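Local coordinates for protein metallophosphoesterase (Clostridium thermocellum, PDB 4J6O) that probably removes 2',3' phosphates from broken RNA ends as the manganese-binding, calcineurin-like phosphatase domain of the bacterial Pnkp-Hen1 RNA repair system, at residues I38-G43 and G48-T53. Numbering follows the deposited sequence.
Sequences IEEVEG and GKYRVT
E40 CG and E39 O lie at the edge of the Y50 ring, near its plane, with E40 CG 3.5 Å from Y50 CE1, while K49 CG covers one face, 3.9 Å above the centre. I38 CG2 reaches Y50 CD1 obliquely. The setting is an antiparallel beta hairpin of strands 37-40 and 50-53, K49 just ahead of the second, beside helix 73-86 of the calcineurin-like domain. Y50 and V52 pack on L79 of that helix, and on the same hairpin face I38 CG1 lies alongside V52 CG2. E39 and R51 form a hydrogen-bonded pair: E39 N donates to R51 O (2.8 Å), and R51 N donates back to E39 O. Their carboxylate and guanidinium planes stand 87° apart, with E39 OE1 5.8 Å from R51 NE. Beyond the strand ends, V41 N donates to K49 O, which also accepts from a water shared with V41 O. The K49 chain, extended until a bend at chi4 (-56°), lets NZ donate a hydrogen bond to Y50 OH (3.1 Å), also hydrogen-bonded to E75 of the helix. A 3.5 Å salt bridge joins K49 NZ to E40 OE1, and a second water links both atoms, donating to OE1 at 2.8 Å.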
loop_
_atom_site.group_PDB
_atom_site.type_symbol
_atom_site.label_atom_id
_atom_site.label_comp_id
_atom_site.label_asym_id
_atom_site.label_seq_id
_atom_site.Cartn_x
_atom_site.Cartn_y
_atom_site.Cartn_z
ATOM N N ILE A 38 16.397 -10.455 5.009
ATOM C CA ILE A 38 15.529 -10.298 6.164
ATOM C C ILE A 38 16.075 -11.116 7.305
ATOM O O ILE A 38 16.272 -12.332 7.204
ATOM C CB ILE A 38 14.086 -10.756 5.859
ATOM C CG1 ILE A 38 13.493 -9.957 4.726
ATOM C CG2 ILE A 38 13.206 -10.653 7.115
ATOM C CD1 ILE A 38 12.304 -10.631 4.209
ATOM N N GLU A 39 16.366 -10.424 8.388
ATOM C CA GLU A 39 16.912 -11.054 9.562
ATOM C C GLU A 39 15.793 -11.122 10.562
ATOM O O GLU A 39 15.103 -10.129 10.815
ATOM C CB GLU A 39 18.073 -10.228 10.111
ATOM C CG GLU A 39 18.641 -10.763 11.422
ATOM C CD GLU A 39 19.693 -9.832 12.072
ATOM O OE1 GLU A 39 19.786 -8.631 11.691
ATOM O OE2 GLU A 39 20.414 -10.309 12.978
ATOM N N GLU A 40 15.558 -12.322 11.074
ATOM C CA GLU A 40 14.703 -12.464 12.231
ATOM C C GLU A 40 15.632 -12.167 13.395
ATOM O O GLU A 40 16.564 -12.918 13.661
ATOM C CB GLU A 40 14.109 -13.878 12.342
ATOM C CG GLU A 40 12.680 -14.023 11.844
ATOM C CD GLU A 40 12.084 -15.372 12.232
ATOM O OE1 GLU A 40 11.079 -15.390 12.983
ATOM O OE2 GLU A 40 12.638 -16.413 11.796
ATOM N N VAL A 41 15.383 -11.046 14.057
ATOM C CA VAL A 41 16.218 -10.576 15.153
ATOM C C VAL A 41 16.079 -11.407 16.428
ATOM O O VAL A 41 14.963 -11.677 16.872
ATOM C CB VAL A 41 15.862 -9.129 15.546
ATOM C CG1 VAL A 41 16.758 -8.691 16.681
ATOM C CG2 VAL A 41 16.002 -8.174 14.360
ATOM N N GLU A 42 17.204 -11.806 17.020
ATOM C CA GLU A 42 17.195 -12.440 18.341
ATOM C C GLU A 42 16.581 -11.590 19.457
ATOM O O GLU A 42 17.051 -10.491 19.761
ATOM C CB GLU A 42 18.609 -12.870 18.733
ATOM C CG GLU A 42 18.964 -14.271 18.272
ATOM C CD GLU A 42 18.231 -15.348 19.063
ATOM O OE1 GLU A 42 18.887 -16.004 19.912
ATOM O OE2 GLU A 42 17.006 -15.532 18.828
ATOM N N GLY A 43 15.507 -12.100 20.054
ATOM C CA GLY A 43 14.842 -11.398 21.133
ATOM C C GLY A 43 13.966 -10.268 20.628
ATOM O O GLY A 43 13.303 -9.594 21.421
ATOM N N GLY A 48 10.651 -4.481 16.109
ATOM C CA GLY A 48 12.051 -4.844 16.174
ATOM C C GLY A 48 12.225 -6.332 15.898
ATOM O O GLY A 48 13.324 -6.885 16.052
ATOM N N LYS A 49 11.153 -6.986 15.458
ATOM C CA LYS A 49 11.161 -8.425 15.248
ATOM C C LYS A 49 12.035 -8.755 14.037
ATOM O O LYS A 49 12.702 -9.782 14.007
ATOM C CB LYS A 49 9.729 -8.934 15.035
ATOM C CG LYS A 49 9.610 -10.446 15.017
ATOM C CD LYS A 49 8.154 -10.869 15.065
ATOM C CE LYS A 49 7.973 -12.394 15.215
ATOM N NZ LYS A 49 8.673 -13.137 14.137
ATOM N N TYR A 50 12.051 -7.860 13.051
ATOM C CA TYR A 50 12.779 -8.108 11.810
ATOM C C TYR A 50 13.752 -6.960 11.502
ATOM O O TYR A 50 13.564 -5.844 11.957
ATOM C CB TYR A 50 11.810 -8.289 10.649
ATOM C CG TYR A 50 10.786 -9.375 10.840
ATOM C CD1 TYR A 50 11.143 -10.721 10.773
ATOM C CD2 TYR A 50 9.447 -9.047 11.051
ATOM C CE1 TYR A 50 10.187 -11.713 10.903
ATOM C CE2 TYR A 50 8.494 -10.025 11.205
ATOM C CZ TYR A 50 8.869 -11.356 11.133
ATOM O OH TYR A 50 7.902 -12.321 11.277
ATOM N N ARG A 51 14.784 -7.247 10.714
ATOM C CA ARG A 51 15.624 -6.191 10.151
ATOM C C ARG A 51 15.913 -6.505 8.695
ATOM O O ARG A 51 16.386 -7.585 8.362
ATOM C CB ARG A 51 16.927 -6.000 10.937
ATOM C CG ARG A 51 17.551 -4.641 10.680
ATOM C CD ARG A 51 18.719 -4.302 11.674
ATOM N NE ARG A 51 18.899 -2.850 11.770
ATOM C CZ ARG A 51 19.721 -2.163 10.991
ATOM N NH1 ARG A 51 19.833 -0.846 11.117
ATOM N NH2 ARG A 51 20.460 -2.808 10.103
ATOM N N VAL A 52 15.626 -5.540 7.826
ATOM C CA VAL A 52 15.748 -5.750 6.383
ATOM C C VAL A 52 16.851 -4.855 5.828
ATOM O O VAL A 52 16.887 -3.663 6.170
ATOM C CB VAL A 52 14.417 -5.409 5.673
ATOM C CG1 VAL A 52 14.510 -5.871 4.218
ATOM C CG2 VAL A 52 13.297 -6.129 6.423
ATOM N N THR A 53 17.726 -5.413 4.976
ATOM C CA THR A 53 18.768 -4.624 4.324
ATOM C C THR A 53 18.856 -4.982 2.850
ATOM O O THR A 53 18.261 -5.965 2.405
ATOM C CB THR A 53 20.130 -4.842 5.014
ATOM O OG1 THR A 53 20.466 -6.233 4.994
ATOM C CG2 THR A 53 20.042 -4.352 6.455
HETATM O O HOH W 1 11.153 -14.394 15.557
HETATM O O HOH W 2 12.798 -12.104 15.679
#